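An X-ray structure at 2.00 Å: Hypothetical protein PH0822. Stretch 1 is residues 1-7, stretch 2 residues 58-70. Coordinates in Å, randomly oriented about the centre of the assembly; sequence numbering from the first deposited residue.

Stretch 1, residues 1-7: MRVAIPA
Stretch 2 (58-70) FIKDHGAKIVLTY

Two parallel strands pair here: the strand that starts at Arg 2 runs alongside the one containing Ile 66 to Leu 68, their N-to-C directions 30° apart and their axes approaching to 4.7 Å. Stretch 2 reaches the strand from a helix that His 62 leaves (phi/psi -90/7), with Gly 63 turning the chain at 84/7, angles that would jam a CB against the preceding carbonyl.

Arg 2, extended at -112/127, anchors this turn. With chi1 and chi2 both t and chi3 at -36°, Arg 2 NH2 donates to His 62 O at 2.8 Å, near the guanidinium plane. An ideal CB on Gly 63 would lie a tight 3.1 Å from Arg 2 NH2, so glycine leaves room for the arginine. The Arg 2 carbonyl O serves two amides, taking a hydrogen bond from Lys 65 N at 3.0 Å and a weak one from Ile 66 N at 3.4 Å.

Val 3 (-116/133, chi1 t) pairs with Ile 66 (-131/141, chi1 m, chi2 t), CA to CA 4.9 Å. Their side chains share one face, where Val 3 CG1 also packs 3.6 Å from Leu 68 CG.

Ala 4 (-105/138) pairs with Val 67 (-121/128, chi1 t), CA to CA 4.7 Å, and carries the ladder in both directions: Ala 4 N donates to Ile 66 O at 2.9 Å, nearly linear, and Ala 4 O accepts from Leu 68 N at 3.0 Å. On the opposite face from Val 3, the small methyl of Ala 4 fits closely, with Ala 4 CB 3.6 Å from Ala 64 CB and 3.8 Å from Ile 59 CG2.

Ile 5 (-141/125, chi1 m) sets CG1 3.9 Å from Leu 68 CB. Pro 6 (-73/132) then ends the amide pattern: lacking an N-H, it places CD 3.0 Å from Leu 68 O, a buried carbonyl left without a hydrogen-bond partner.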

# COMPACT_ATOMS: atom_id res chain seq x y z
N MET A 1 2.03 -11.74 1.97
CA MET A 1 0.68 -11.23 1.82
C MET A 1 0.35 -11.39 0.36
O MET A 1 1.17 -11.89 -0.41
CB MET A 1 0.69 -9.77 2.27
CG MET A 1 1.14 -8.77 1.22
SD MET A 1 2.77 -9.16 0.65
CE MET A 1 3.76 -7.97 1.59
N ARG A 2 -0.80 -10.90 -0.06
CA ARG A 2 -1.20 -11.10 -1.43
C ARG A 2 -1.20 -9.79 -2.21
O ARG A 2 -1.71 -8.75 -1.79
CB ARG A 2 -2.51 -11.94 -1.50
CG ARG A 2 -3.16 -11.97 -2.85
CD ARG A 2 -4.35 -12.93 -2.83
NE ARG A 2 -4.08 -14.11 -1.98
CZ ARG A 2 -4.95 -15.09 -1.75
NH1 ARG A 2 -4.65 -16.14 -0.94
NH2 ARG A 2 -6.11 -15.04 -2.34
N VAL A 3 -0.51 -9.81 -3.33
CA VAL A 3 -0.34 -8.64 -4.17
C VAL A 3 -1.00 -8.89 -5.51
O VAL A 3 -0.81 -9.95 -6.11
CB VAL A 3 1.14 -8.32 -4.32
CG1 VAL A 3 1.35 -7.05 -5.21
CG2 VAL A 3 1.77 -8.21 -2.91
N ALA A 4 -1.78 -7.90 -5.94
CA ALA A 4 -2.54 -7.88 -7.20
C ALA A 4 -1.85 -6.95 -8.23
O ALA A 4 -1.47 -5.86 -7.89
CB ALA A 4 -3.93 -7.32 -6.91
N ILE A 5 -1.78 -7.38 -9.48
CA ILE A 5 -1.10 -6.65 -10.53
C ILE A 5 -1.90 -6.76 -11.83
O ILE A 5 -2.15 -7.84 -12.30
CB ILE A 5 0.35 -7.14 -10.77
CG1 ILE A 5 1.21 -7.02 -9.50
CG2 ILE A 5 1.00 -6.34 -11.94
CD1 ILE A 5 1.43 -8.22 -8.93
N PRO A 6 -2.25 -5.60 -12.45
CA PRO A 6 -2.99 -5.65 -13.73
C PRO A 6 -2.05 -6.09 -14.84
O PRO A 6 -0.90 -5.58 -14.91
CB PRO A 6 -3.46 -4.20 -13.94
CG PRO A 6 -2.38 -3.32 -13.27
CD PRO A 6 -1.91 -4.22 -12.04
N ALA A 7 -2.46 -7.06 -15.67
CA ALA A 7 -1.59 -7.60 -16.71
C ALA A 7 -2.07 -7.16 -18.06
O ALA A 7 -3.28 -7.04 -18.28
CB ALA A 7 -1.56 -9.11 -16.65
N PHE A 58 -13.58 -6.53 -6.86
CA PHE A 58 -12.98 -7.72 -7.46
C PHE A 58 -11.67 -8.07 -6.77
O PHE A 58 -11.47 -9.19 -6.30
CB PHE A 58 -12.76 -7.45 -8.95
CG PHE A 58 -12.06 -8.53 -9.67
CD1 PHE A 58 -12.69 -9.71 -9.92
CD2 PHE A 58 -10.72 -8.39 -10.04
CE1 PHE A 58 -12.03 -10.75 -10.59
CE2 PHE A 58 -10.05 -9.40 -10.68
CZ PHE A 58 -10.72 -10.60 -10.96
N ILE A 59 -10.79 -7.07 -6.65
CA ILE A 59 -9.48 -7.26 -5.99
C ILE A 59 -9.62 -7.68 -4.51
O ILE A 59 -9.07 -8.69 -4.10
CB ILE A 59 -8.58 -6.01 -6.23
CG1 ILE A 59 -8.34 -5.85 -7.72
CG2 ILE A 59 -7.29 -6.11 -5.49
CD1 ILE A 59 -7.67 -7.11 -8.37
N LYS A 60 -10.39 -6.93 -3.72
CA LYS A 60 -10.68 -7.26 -2.33
C LYS A 60 -11.24 -8.68 -2.18
O LYS A 60 -10.79 -9.44 -1.34
CB LYS A 60 -11.65 -6.25 -1.74
CG LYS A 60 -11.68 -6.30 -0.17
CD LYS A 60 -12.80 -5.43 0.41
CE LYS A 60 -12.88 -5.44 1.95
NZ LYS A 60 -14.22 -4.88 2.46
N ASP A 61 -12.18 -9.04 -3.05
CA ASP A 61 -12.78 -10.39 -3.03
C ASP A 61 -11.75 -11.49 -3.29
O ASP A 61 -11.96 -12.62 -2.89
CB ASP A 61 -13.91 -10.49 -4.04
CG ASP A 61 -15.10 -9.57 -3.69
OD1 ASP A 61 -15.26 -9.22 -2.49
OD2 ASP A 61 -15.86 -9.19 -4.64
N HIS A 62 -10.66 -11.16 -3.97
CA HIS A 62 -9.55 -12.07 -4.16
C HIS A 62 -8.47 -12.04 -3.09
O HIS A 62 -7.47 -12.73 -3.21
CB HIS A 62 -8.97 -11.89 -5.55
CG HIS A 62 -9.79 -12.57 -6.61
ND1 HIS A 62 -10.97 -12.04 -7.08
CD2 HIS A 62 -9.62 -13.76 -7.25
CE1 HIS A 62 -11.47 -12.85 -8.00
NE2 HIS A 62 -10.67 -13.90 -8.12
N GLY A 63 -8.68 -11.31 -2.03
CA GLY A 63 -7.76 -11.34 -0.88
C GLY A 63 -6.56 -10.43 -1.02
O GLY A 63 -5.67 -10.49 -0.19
N ALA A 64 -6.50 -9.60 -2.08
CA ALA A 64 -5.25 -8.82 -2.31
C ALA A 64 -5.30 -7.62 -1.38
O ALA A 64 -6.36 -7.01 -1.21
CB ALA A 64 -5.14 -8.41 -3.72
N LYS A 65 -4.18 -7.31 -0.73
CA LYS A 65 -4.17 -6.17 0.18
C LYS A 65 -3.27 -5.08 -0.38
O LYS A 65 -3.29 -3.95 0.08
CB LYS A 65 -3.67 -6.60 1.57
CG LYS A 65 -4.50 -7.75 2.19
CD LYS A 65 -4.64 -7.57 3.71
CE LYS A 65 -5.50 -6.35 4.02
NZ LYS A 65 -6.81 -6.51 3.32
N ILE A 66 -2.51 -5.42 -1.41
CA ILE A 66 -1.70 -4.42 -2.11
C ILE A 66 -1.90 -4.56 -3.62
O ILE A 66 -2.01 -5.63 -4.15
CB ILE A 66 -0.18 -4.57 -1.79
CG1 ILE A 66 0.03 -4.37 -0.30
CG2 ILE A 66 0.65 -3.55 -2.63
CD1 ILE A 66 1.48 -4.18 0.11
N VAL A 67 -1.97 -3.43 -4.31
CA VAL A 67 -2.09 -3.41 -5.77
C VAL A 67 -0.90 -2.64 -6.33
O VAL A 67 -0.64 -1.49 -5.89
CB VAL A 67 -3.40 -2.71 -6.17
CG1 VAL A 67 -3.47 -2.51 -7.68
CG2 VAL A 67 -4.60 -3.48 -5.62
N LEU A 68 -0.19 -3.24 -7.28
CA LEU A 68 0.86 -2.55 -7.98
C LEU A 68 0.39 -2.17 -9.35
O LEU A 68 0.08 -3.04 -10.13
CB LEU A 68 2.11 -3.45 -8.16
CG LEU A 68 2.61 -4.04 -6.81
CD1 LEU A 68 3.79 -4.95 -7.08
CD2 LEU A 68 3.01 -2.89 -5.79
N THR A 69 0.38 -0.87 -9.66
CA THR A 69 -0.05 -0.46 -10.99
C THR A 69 0.88 0.57 -11.60
O THR A 69 1.73 1.14 -10.92
CB THR A 69 -1.43 0.24 -10.94
OG1 THR A 69 -1.25 1.46 -10.24
CG2 THR A 69 -2.50 -0.58 -10.26
N TYR A 70 0.71 0.78 -12.91
CA TYR A 70 1.34 1.88 -13.62
C TYR A 70 0.44 3.10 -13.40
O TYR A 70 0.59 3.85 -12.44
CB TYR A 70 1.51 1.54 -15.11
CG TYR A 70 2.27 2.65 -15.85
CD1 TYR A 70 1.65 3.46 -16.79
CD2 TYR A 70 3.61 2.91 -15.54
CE1 TYR A 70 2.34 4.53 -17.42
CE2 TYR A 70 4.32 3.94 -16.18
CZ TYR A 70 3.67 4.74 -17.15
OH TYR A 70 4.39 5.79 -17.80